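Local coordinates for subclass B3 metallo-beta-lactamase (PDB 7LUU), which probably hydrolyses beta-lactam antibiotics with two zinc ions, one of them bound by an active-site glutamate in place of a more usual ligand, at residues V71-L76 and P95-M100; S204-W209 and R253-L258; P228-A231 and R235-A238. All coordinates share one frame; numbering follows the deposited sequence.

Interaction 1 of 3, residues V71-L76 and P95-M100; sequences VGFAGL and PQAAPM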
ATOM      1  N   VAL A  71     -11.790  -4.052  -1.398  1.00 13.00           N
ATOM      2  CA  VAL A  71     -12.790  -2.985  -1.624  1.00 13.86           C
ATOM      3  C   VAL A  71     -12.233  -1.882  -2.522  1.00 13.50           C
ATOM      4  O   VAL A  71     -12.781  -0.782  -2.605  1.00 15.83           O
ATOM      5  CB  VAL A  71     -13.301  -2.374  -0.309  1.00 13.08           C
ATOM      6  CG1 VAL A  71     -14.153  -3.421   0.437  1.00 14.05           C
ATOM      7  CG2 VAL A  71     -12.140  -1.831   0.574  1.00 13.86           C
ATOM      8  N   GLY A  72     -11.157  -2.188  -3.230  1.00 13.34           N
ATOM      9  CA  GLY A  72     -10.516  -1.259  -4.128  1.00 12.99           C
ATOM     10  C   GLY A  72     -11.001  -1.346  -5.571  1.00 13.50           C
ATOM     11  O   GLY A  72     -12.226  -1.426  -5.828  1.00 16.85           O
ATOM     12  N   PHE A  73     -10.085  -1.141  -6.505  1.00 12.66           N
ATOM     13  CA  PHE A  73     -10.422  -0.854  -7.916  1.00 15.69           C
ATOM     14  C   PHE A  73      -9.578  -1.725  -8.837  1.00 18.42           C
ATOM     15  O   PHE A  73      -8.678  -2.424  -8.381  1.00 18.45           O
ATOM     16  CB  PHE A  73     -10.149   0.620  -8.215  1.00 16.08           C
ATOM     17  CG  PHE A  73     -10.796   1.518  -7.210  1.00 14.74           C
ATOM     18  CD1 PHE A  73     -12.122   1.859  -7.377  1.00 17.18           C
ATOM     19  CD2 PHE A  73     -10.138   1.911  -6.016  1.00 15.94           C
ATOM     20  CE1 PHE A  73     -12.765   2.644  -6.429  1.00 21.54           C
ATOM     21  CE2 PHE A  73     -10.810   2.669  -5.067  1.00 16.02           C
ATOM     22  CZ  PHE A  73     -12.103   3.049  -5.251  1.00 17.85           C
ATOM     23  N   ALA A  74      -9.807  -1.599 -10.172  1.00 16.91           N
ATOM     24  CA  ALA A  74      -9.071  -2.464 -11.075  1.00 18.23           C
ATOM     25  C   ALA A  74      -7.591  -2.196 -11.007  1.00 18.19           C
ATOM     26  O   ALA A  74      -6.782  -3.123 -11.153  1.00 19.96           O
ATOM     27  CB  ALA A  74      -9.594  -2.285 -12.508  1.00 20.27           C
ATOM     28  N   GLY A  75      -7.203  -0.950 -10.788  1.00 16.16           N
ATOM     29  CA  GLY A  75      -5.775  -0.620 -10.841  1.00 17.21           C
ATOM     30  C   GLY A  75      -5.114  -0.290  -9.497  1.00 14.55           C
ATOM     31  O   GLY A  75      -3.887  -0.040  -9.464  1.00 15.32           O
ATOM     32  N   LEU A  76      -5.876  -0.306  -8.398  1.00 12.89           N
ATOM     33  CA  LEU A  76      -5.327   0.071  -7.069  1.00 12.23           C
ATOM     34  C   LEU A  76      -6.012  -0.792  -6.044  1.00 13.19           C
ATOM     35  O   LEU A  76      -7.247  -0.763  -5.899  1.00 16.07           O
ATOM     36  CB  LEU A  76      -5.602   1.578  -6.788  1.00 14.13           C
ATOM     37  CG  LEU A  76      -4.892   2.579  -7.709  1.00 16.41           C
ATOM     38  CD1 LEU A  76      -5.418   3.989  -7.526  1.00 19.61           C
ATOM     39  CD2 LEU A  76      -3.381   2.527  -7.401  1.00 18.15           C
ATOM     40  N   PRO A  95      -7.678  10.812  -3.856  1.00 14.95           N
ATOM     41  CA  PRO A  95      -8.635  11.532  -2.994  1.00 15.59           C
ATOM     42  C   PRO A  95     -10.104  11.281  -3.376  1.00 16.72           C
ATOM     43  O   PRO A  95     -10.973  11.100  -2.507  1.00 15.84           O
ATOM     44  CB  PRO A  95      -8.231  13.006  -3.191  1.00 17.02           C
ATOM     45  CG  PRO A  95      -6.666  12.884  -3.452  1.00 15.49           C
ATOM     46  CD  PRO A  95      -6.598  11.702  -4.391  1.00 14.85           C
ATOM     47  N   GLN A  96     -10.426  11.321  -4.673  1.00 15.85           N
ATOM     48  CA  GLN A  96     -11.808  11.137  -5.069  1.00 15.85           C
ATOM     49  C   GLN A  96     -12.273   9.697  -4.907  1.00 17.48           C
ATOM     50  O   GLN A  96     -13.473   9.452  -5.044  1.00 21.01           O
ATOM     51  CB  GLN A  96     -11.979  11.602  -6.527  1.00 18.51           C
ATOM     52  CG  GLN A  96     -11.234  10.734  -7.571  1.00 18.11           C
ATOM     53  CD  GLN A  96      -9.823  11.259  -7.945  1.00 16.79           C
ATOM     54  OE1 GLN A  96      -9.049  11.740  -7.095  1.00 17.08           O
ATOM     55  NE2 GLN A  96      -9.489  11.143  -9.229  1.00 17.92           N
ATOM     56  N   ALA A  97     -11.363   8.761  -4.551  1.00 14.46           N
ATOM     57  CA  ALA A  97     -11.775   7.383  -4.320  1.00 13.86           C
ATOM     58  C   ALA A  97     -12.354   7.176  -2.948  1.00 14.24           C
ATOM     59  O   ALA A  97     -12.973   6.132  -2.697  1.00 16.77           O
ATOM     60  CB  ALA A  97     -10.603   6.430  -4.460  1.00 14.18           C
ATOM     61  N   ALA A  98     -12.167   8.122  -2.026  1.00 14.29           N
ATOM     62  CA  ALA A  98     -12.628   7.833  -0.658  1.00 16.93           C
ATOM     63  C   ALA A  98     -14.120   7.495  -0.601  1.00 17.42           C
ATOM     64  O   ALA A  98     -14.483   6.463  -0.000  1.00 14.95           O
ATOM     65  CB  ALA A  98     -12.240   9.000   0.257  1.00 17.75           C
ATOM     66  N   PRO A  99     -15.013   8.255  -1.222  1.00 16.91           N
ATOM     67  CA  PRO A  99     -16.436   7.843  -1.212  1.00 19.70           C
ATOM     68  C   PRO A  99     -16.696   6.489  -1.875  1.00 18.83           C
ATOM     69  O   PRO A  99     -17.611   5.772  -1.431  1.00 18.18           O
ATOM     70  CB  PRO A  99     -17.152   8.951  -2.003  1.00 23.67           C
ATOM     71  CG  PRO A  99     -16.147   9.966  -2.309  1.00 25.07           C
ATOM     72  CD  PRO A  99     -14.776   9.519  -1.962  1.00 17.93           C
ATOM     73  N   MET A 100     -15.953   6.149  -2.939  1.00 18.32           N
ATOM     74  CA  MET A 100     -16.126   4.862  -3.623  1.00 18.48           C
ATOM     75  C   MET A 100     -15.709   3.717  -2.709  1.00 14.58           C
ATOM     76  O   MET A 100     -16.376   2.689  -2.643  1.00 17.17           O
ATOM     77  CB  MET A 100     -15.295   4.900  -4.931  1.00 20.27           C
ATOM     78  CG  MET A 100     -15.543   6.184  -5.873  1.00 24.99           C
ATOM     79  SD  MET A 100     -14.196   6.191  -7.101  1.00 29.00           S
ATOM     80  CE  MET A 100     -14.558   7.747  -7.911  1.00 31.09           C
TER
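Phe73 meets Ala97 and Met100 with the far end of its ring, and it is the residue through which 71-76 touches 95-100. Before it in the chain, Val71 rests on Val78 and Leu108, and its carbonyl O accepts a hydrogen bond from Asn104 ND2. The backbone N of Phe73 is bonded to Leu76 O at 2.9 Å, which draws 73-76 into a tight turn inside the connection between strands 68-70 and 79-82. CG lies anti to the carbonyl carbon (chi1 -51°), and the ring projects toward 95-100. In the alpha-beta/beta-alpha sandwich of the metallo-beta-lactamase fold, this ties a loop of the seven-stranded sheet to the segment that leads into helix 98-107. Met100 CB sits at the ring edge, in its plane, against the CZ-CE1 side, 3.7 Å from Phe73 CZ. Ala97 CB approaches the CZ-CE2 side obliquely, 3.8 Å from Phe73 CZ. Crossing the phenylalanine side chain at about a right angle, the extended Met100 chain takes SD past the ring at 3.9 Å from Phe73 CE1 and 4.9 Å from the centroid, 54° off the normal, an oblique Met-aromatic contact, while its end leads away from 71-76. Leu76 packs on Trp55 of helix 49-55.

Interaction 2 of 3, residues S204-W209 and R253-L258; sequences SMTWSW and RRMGAL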
ATOM      1  N   SER A 204       8.259   2.846   2.389  1.00 12.71           N
ATOM      2  CA  SER A 204       7.304   1.850   1.904  1.00 13.33           C
ATOM      3  C   SER A 204       7.215   0.668   2.870  1.00 13.01           C
ATOM      4  O   SER A 204       8.243   0.201   3.417  1.00 13.84           O
ATOM      5  CB  SER A 204       7.731   1.352   0.519  1.00 13.60           C
ATOM      6  OG  SER A 204       7.554   2.420  -0.453  1.00 16.56           O
ATOM      7  N   MET A 205       5.993   0.138   3.021  1.00 14.32           N
ATOM      8  CA  MET A 205       5.769  -0.849   4.085  1.00 13.82           C
ATOM      9  C   MET A 205       4.745  -1.867   3.612  1.00 15.93           C
ATOM     10  O   MET A 205       3.751  -1.510   2.974  1.00 12.43           O
ATOM     11  CB  MET A 205       5.287  -0.159   5.381  1.00 15.26           C
ATOM     12  CG  MET A 205       5.057  -1.193   6.563  1.00 17.55           C
ATOM     13  SD  MET A 205       5.249  -0.305   8.158  1.00 19.14           S
ATOM     14  CE  MET A 205       6.995  -0.660   8.455  1.00 21.65           C
ATOM     15  N   THR A 206       4.989  -3.131   3.960  1.00 13.14           N
ATOM     16  CA  THR A 206       4.164  -4.283   3.612  1.00 12.24           C
ATOM     17  C   THR A 206       3.532  -4.815   4.891  1.00 14.90           C
ATOM     18  O   THR A 206       4.106  -4.722   5.967  1.00 13.77           O
ATOM     19  CB  THR A 206       5.078  -5.326   2.942  1.00 15.70           C
ATOM     20  OG1 THR A 206       5.465  -4.829   1.669  1.00 13.74           O
ATOM     21  CG2 THR A 206       4.414  -6.743   2.803  1.00 15.20           C
ATOM     22  N   TRP A 207       2.314  -5.340   4.777  1.00 13.89           N
ATOM     23  CA  TRP A 207       1.539  -5.804   5.917  1.00 13.53           C
ATOM     24  C   TRP A 207       1.206  -7.269   5.753  1.00 12.64           C
ATOM     25  O   TRP A 207       0.737  -7.657   4.684  1.00 15.90           O
ATOM     26  CB  TRP A 207       0.224  -4.963   5.973  1.00 13.07           C
ATOM     27  CG  TRP A 207       0.495  -3.470   5.893  1.00 15.94           C
ATOM     28  CD1 TRP A 207       0.511  -2.671   4.741  1.00 15.94           C
ATOM     29  CD2 TRP A 207       0.938  -2.641   6.964  1.00 14.96           C
ATOM     30  NE1 TRP A 207       0.862  -1.365   5.094  1.00 13.96           N
ATOM     31  CE2 TRP A 207       1.157  -1.332   6.436  1.00 14.53           C
ATOM     32  CE3 TRP A 207       1.167  -2.882   8.348  1.00 17.63           C
ATOM     33  CZ2 TRP A 207       1.552  -0.261   7.246  1.00 17.19           C
ATOM     34  CZ3 TRP A 207       1.535  -1.831   9.132  1.00 18.23           C
ATOM     35  CH2 TRP A 207       1.750  -0.521   8.575  1.00 20.04           C
ATOM     36  N   SER A 208       1.294  -8.054   6.849  1.00 13.78           N
ATOM     37  CA  SER A 208       0.914  -9.451   6.751  1.00 14.60           C
ATOM     38  C   SER A 208       0.032  -9.860   7.920  1.00 17.05           C
ATOM     39  O   SER A 208       0.148  -9.344   9.044  1.00 17.54           O
ATOM     40  CB  SER A 208       2.176 -10.365   6.700  1.00 14.61           C
ATOM     41  OG  SER A 208       2.888 -10.274   7.959  1.00 17.53           O
ATOM     42  N   TRP A 209      -0.839 -10.834   7.649  1.00 14.26           N
ATOM     43  CA  TRP A 209      -1.678 -11.330   8.709  1.00 14.95           C
ATOM     44  C   TRP A 209      -2.304 -12.642   8.269  1.00 15.54           C
ATOM     45  O   TRP A 209      -2.349 -12.967   7.084  1.00 16.69           O
ATOM     46  CB  TRP A 209      -2.777 -10.282   9.028  1.00 15.15           C
ATOM     47  CG  TRP A 209      -3.843 -10.149   7.923  1.00 14.94           C
ATOM     48  CD1 TRP A 209      -5.088 -10.739   7.848  1.00 15.88           C
ATOM     49  CD2 TRP A 209      -3.699  -9.363   6.716  1.00 13.74           C
ATOM     50  NE1 TRP A 209      -5.739 -10.348   6.680  1.00 15.14           N
ATOM     51  CE2 TRP A 209      -4.927  -9.479   5.992  1.00 13.84           C
ATOM     52  CE3 TRP A 209      -2.699  -8.541   6.233  1.00 13.27           C
ATOM     53  CZ2 TRP A 209      -5.135  -8.867   4.736  1.00 15.44           C
ATOM     54  CZ3 TRP A 209      -2.911  -7.874   4.953  1.00 12.73           C
ATOM     55  CH2 TRP A 209      -4.132  -8.071   4.243  1.00 14.19           C
ATOM     56  N   ARG A 253      14.878  -9.684   0.374  1.00 20.57           N
ATOM     57  CA  ARG A 253      15.129 -10.689   1.411  1.00 20.51           C
ATOM     58  C   ARG A 253      13.888 -10.889   2.277  1.00 20.02           C
ATOM     59  O   ARG A 253      13.494 -12.042   2.549  1.00 20.65           O
ATOM     60  CB  ARG A 253      16.316 -10.291   2.309  1.00 21.40           C
ATOM     61  CG  ARG A 253      17.699 -10.260   1.593  1.00 25.83           C
ATOM     62  CD  ARG A 253      18.918 -10.083   2.572  1.00 31.47           C
ATOM     63  NE  ARG A 253      18.962  -8.785   3.249  1.00 37.05           N
ATOM     64  CZ  ARG A 253      19.562  -7.692   2.751  1.00 28.81           C
ATOM     65  NH1 ARG A 253      20.168  -7.733   1.571  1.00 42.77           N
ATOM     66  NH2 ARG A 253      19.555  -6.578   3.430  1.00 32.39           N
ATOM     67  N   ARG A 254      13.209  -9.787   2.617  1.00 19.04           N
ATOM     68  CA  ARG A 254      11.978  -9.870   3.403  1.00 19.57           C
ATOM     69  C   ARG A 254      10.921 -10.622   2.628  1.00 20.48           C
ATOM     70  O   ARG A 254      10.263 -11.540   3.155  1.00 21.78           O
ATOM     71  CB  ARG A 254      11.465  -8.471   3.766  1.00 20.96           C
ATOM     72  CG  ARG A 254      10.051  -8.472   4.375  1.00 18.35           C
ATOM     73  CD  ARG A 254      10.086  -9.252   5.713  1.00 19.23           C
ATOM     74  NE  ARG A 254      11.151  -8.703   6.557  1.00 22.87           N
ATOM     75  CZ  ARG A 254      11.953  -9.427   7.340  1.00 25.41           C
ATOM     76  NH1 ARG A 254      11.811 -10.754   7.423  1.00 27.40           N
ATOM     77  NH2 ARG A 254      12.930  -8.839   8.025  1.00 33.29           N
ATOM     78  N   MET A 255      10.693 -10.208   1.374  1.00 17.95           N
ATOM     79  CA  MET A 255       9.615 -10.824   0.597  1.00 17.92           C
ATOM     80  C   MET A 255       9.891 -12.308   0.307  1.00 23.34           C
ATOM     81  O   MET A 255       8.955 -13.100   0.214  1.00 26.83           O
ATOM     82  CB  MET A 255       9.428 -10.037  -0.711  1.00 19.39           C
ATOM     83  CG  MET A 255       8.824  -8.685  -0.464  1.00 25.79           C
ATOM     84  SD  MET A 255       7.130  -8.695   0.246  1.00 31.61           S
ATOM     85  CE  MET A 255       6.305  -9.421  -1.101  1.00 30.89           C
ATOM     86  N   GLY A 256      11.149 -12.713   0.242  1.00 24.59           N
ATOM     87  CA  GLY A 256      11.479 -14.130   0.150  1.00 30.91           C
ATOM     88  C   GLY A 256      11.267 -14.905   1.441  1.00 33.17           C
ATOM     89  O   GLY A 256      11.025 -16.119   1.381  1.00 34.64           O
ATOM     90  N   ALA A 257      11.335 -14.245   2.596  1.00 28.60           N
ATOM     91  CA  ALA A 257      11.147 -14.878   3.902  1.00 31.25           C
ATOM     92  C   ALA A 257       9.686 -14.997   4.332  1.00 31.20           C
ATOM     93  O   ALA A 257       9.370 -15.829   5.195  1.00 28.73           O
ATOM     94  CB  ALA A 257      11.891 -14.104   4.998  1.00 35.80           C
ATOM     95  N   LEU A 258       8.786 -14.166   3.803  1.00 21.98           N
ATOM     96  CA  LEU A 258       7.432 -14.145   4.310  1.00 21.46           C
ATOM     97  C   LEU A 258       6.702 -15.426   3.998  1.00 23.11           C
ATOM     98  O   LEU A 258       6.818 -15.975   2.901  1.00 25.29           O
ATOM     99  CB  LEU A 258       6.641 -12.996   3.672  1.00 19.59           C
ATOM    100  CG  LEU A 258       6.875 -11.633   4.225  1.00 24.01           C
ATOM    101  CD1 LEU A 258       6.215 -10.580   3.338  1.00 23.14           C
ATOM    102  CD2 LEU A 258       6.420 -11.574   5.704  1.00 27.43           C
TER
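Thr206 and Ser208, alternate residues of strand 205-213, face Met255 in the last turn of helix 242-257 and Leu258 just past it, so this is a helix-on-sheet contact within the second half of the alpha-beta/beta-alpha metallo-beta-lactamase sandwich. The backbones stay well apart, with Thr206 CA 9.0 Å from Met255 CA, and the side chains bridge the gap. In Thr206 the torsion (chi1 -70°) sets OG1 beside the backbone N and anti to the carbonyl carbon; its methyl CG2 turns to the helix, while OG1 hydrogen-bonds to Thr197 OG1 and Ser224 N. Met255 is folded, its three torsions all between -60° and -75°, and this fold-back carries its sulfur to the strand although its CB does not point there: SD lies 4.2 Å from Thr206 CG2. The Met255 side chain also packs against Cys283, Tyr286 and Ala287 of helix 282-300.

Leu258, the first residue to leave helical geometry, spreads its two methyls over the strand. CD1 reaches Thr206 CG2 at 4.3 Å. These spacings describe loose van der Waals contact. Ser208 presents its hydroxyl on the same side of the strand, where OG is hydrogen-bonded to His195 NE2 and lies 4.4 Å from Leu258 CD2.

Interaction 3 of 3, residues P228-A231 and R235-A238; sequences PVSA and RFTA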
ATOM      1  N   PRO A 228      10.884   0.216  -9.240  1.00 16.52           N
ATOM      2  CA  PRO A 228      11.930   1.238  -9.234  1.00 18.04           C
ATOM      3  C   PRO A 228      11.622   2.294 -10.287  1.00 21.03           C
ATOM      4  O   PRO A 228      12.113   2.224 -11.413  1.00 29.59           O
ATOM      5  CB  PRO A 228      13.226   0.450  -9.534  1.00 19.84           C
ATOM      6  CG  PRO A 228      12.752  -0.745 -10.334  1.00 19.52           C
ATOM      7  CD  PRO A 228      11.264  -1.050  -9.895  1.00 17.38           C
ATOM      8  N   VAL A 229      10.855   3.282  -9.911  1.00 19.06           N
ATOM      9  CA  VAL A 229      10.548   4.378 -10.822  1.00 21.05           C
ATOM     10  C   VAL A 229      10.927   5.690 -10.170  1.00 20.87           C
ATOM     11  O   VAL A 229      11.097   5.797  -8.942  1.00 22.55           O
ATOM     12  CB  VAL A 229       9.075   4.353 -11.251  1.00 29.85           C
ATOM     13  CG1 VAL A 229       8.852   3.148 -12.111  1.00 33.24           C
ATOM     14  CG2 VAL A 229       8.225   4.321 -10.048  1.00 22.74           C
ATOM     15  N   SER A 230      11.171   6.675 -11.012  1.00 19.01           N
ATOM     16  CA  SER A 230      11.691   7.922 -10.492  1.00 16.26           C
ATOM     17  C   SER A 230      11.348   9.047 -11.457  1.00 20.85           C
ATOM     18  O   SER A 230      10.848   8.820 -12.570  1.00 22.74           O
ATOM     19  CB  SER A 230      13.227   7.839 -10.317  1.00 18.13           C
ATOM     20  OG  SER A 230      13.803   7.981 -11.583  1.00 22.23           O
ATOM     21  N   ALA A 231      11.629  10.252 -11.012  1.00 20.52           N
ATOM     22  CA  ALA A 231      11.651  11.395 -11.911  1.00 22.73           C
ATOM     23  C   ALA A 231      12.862  11.306 -12.818  1.00 23.22           C
ATOM     24  O   ALA A 231      13.777  10.487 -12.616  1.00 23.02           O
ATOM     25  CB  ALA A 231      11.692  12.716 -11.123  1.00 23.73           C
ATOM     26  N   ARG A 235      18.972   9.430 -10.049  1.00 18.86           N
ATOM     27  CA  ARG A 235      19.797   8.279 -10.400  1.00 18.95           C
ATOM     28  C   ARG A 235      19.845   7.323  -9.228  1.00 19.82           C
ATOM     29  O   ARG A 235      20.384   7.652  -8.158  1.00 18.84           O
ATOM     30  CB  ARG A 235      21.218   8.683 -10.773  1.00 19.39           C
ATOM     31  CG  ARG A 235      21.219   9.651 -11.991  1.00 22.62           C
ATOM     32  CD  ARG A 235      20.897   8.842 -13.288  1.00 23.35           C
ATOM     33  NE  ARG A 235      20.943   9.752 -14.429  1.00 27.31           N
ATOM     34  CZ  ARG A 235      19.870  10.382 -14.908  1.00 31.96           C
ATOM     35  NH1 ARG A 235      18.672  10.197 -14.323  1.00 27.97           N
ATOM     36  NH2 ARG A 235      19.990  11.218 -15.957  1.00 32.49           N
ATOM     37  N   PHE A 236      19.382   6.100  -9.464  1.00 19.18           N
ATOM     38  CA  PHE A 236      19.542   5.056  -8.442  1.00 18.19           C
ATOM     39  C   PHE A 236      20.979   4.674  -8.216  1.00 20.80           C
ATOM     40  O   PHE A 236      21.294   4.111  -7.146  1.00 21.28           O
ATOM     41  CB  PHE A 236      18.747   3.805  -8.863  1.00 17.63           C
ATOM     42  CG  PHE A 236      17.230   3.954  -8.722  1.00 17.72           C
ATOM     43  CD1 PHE A 236      16.472   4.436  -9.824  1.00 19.44           C
ATOM     44  CD2 PHE A 236      16.579   3.567  -7.559  1.00 18.38           C
ATOM     45  CE1 PHE A 236      15.048   4.537  -9.714  1.00 19.99           C
ATOM     46  CE2 PHE A 236      15.167   3.704  -7.411  1.00 20.93           C
ATOM     47  CZ  PHE A 236      14.422   4.162  -8.498  1.00 20.04           C
ATOM     48  N   THR A 237      21.859   4.921  -9.212  1.00 18.14           N
ATOM     49  CA  THR A 237      23.277   4.609  -9.071  1.00 19.51           C
ATOM     50  C   THR A 237      24.085   5.721  -8.387  0.75 19.28           C
ATOM     51  O   THR A 237      25.304   5.541  -8.194  0.85 20.03           O
ATOM     52  CB  THR A 237      23.913   4.300 -10.449  1.00 21.58           C
ATOM     53  OG1 THR A 237      23.684   5.379 -11.354  1.00 21.58           O
ATOM     54  CG2 THR A 237      23.289   3.011 -11.008  1.00 21.73           C
ATOM     55  N   ALA A 238      23.454   6.833  -7.991  1.00 19.15           N
ATOM     56  CA  ALA A 238      24.194   7.890  -7.317  0.92 24.61           C
ATOM     57  C   ALA A 238      24.537   7.434  -5.902  1.00 22.55           C
ATOM     58  O   ALA A 238      23.750   6.730  -5.271  0.83 19.23           O
ATOM     59  CB  ALA A 238      23.396   9.173  -7.277  1.00 23.46           C
TER
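Phe236 sets the CZ end of its ring against the backbone of Pro228 and Val229, and that is the tight part of the contact. Its CZ lies 3.8 Å from Pro228 C and 3.7 Å from Val229 O; the latter oxygen is at the ring edge, near its plane, whereas the proline carbon approaches obliquely. Pro228 CB adds an apolar touch at 4.0 Å from Phe236 CZ. Ser230 CB comes obliquely to 3.8 Å from Phe236 CE1. With CG anti to the carbonyl carbon (chi1 -73°), the ring extends from the type I beta turn 235-238. Ile244 and Phe248 of helix 242-257 and Leu298 of helix 282-300 also line the pocket around it.

The looser side lies at Val229 and Arg235, both exposed: each CB points away from the opposite segment, though the Arg235 chain bends back and its end comes nearer 228-231 without touching it. Ser230 OG gives a 2.7 Å hydrogen bond to Ala231 O, tilted 24° from the carbonyl plane, and also pairs with Arg297 NH2. The hydroxyl, though beside the ring, has its hydrogen bonds with other groups, which suggests that the contact rests mainly on dispersion, with a probable weak electrostatic gain from the carbonyl oxygen at the ring edge.

In the fold
The three contacts are separate, with no touch between them. Interaction 1 and interaction 2 lie on opposite sides of the chain's centre, their own centres 23 Å apart, the first beside the sheet that holds strands 68-70 and 79-82, the second on the sheet that holds strand 205-213. Interaction 3 is nested within the chain loop that interaction 2 closes, yet their nearest atoms are still about 10 Å apart. It comes nearest to the metals: the Val229 side chain is about 6 Å from a zinc ion and about 4 Å from the side chain of the zinc ligand His200. In the other two, the side chains of Phe73 and Thr206 are each about 12 Å from a zinc ion.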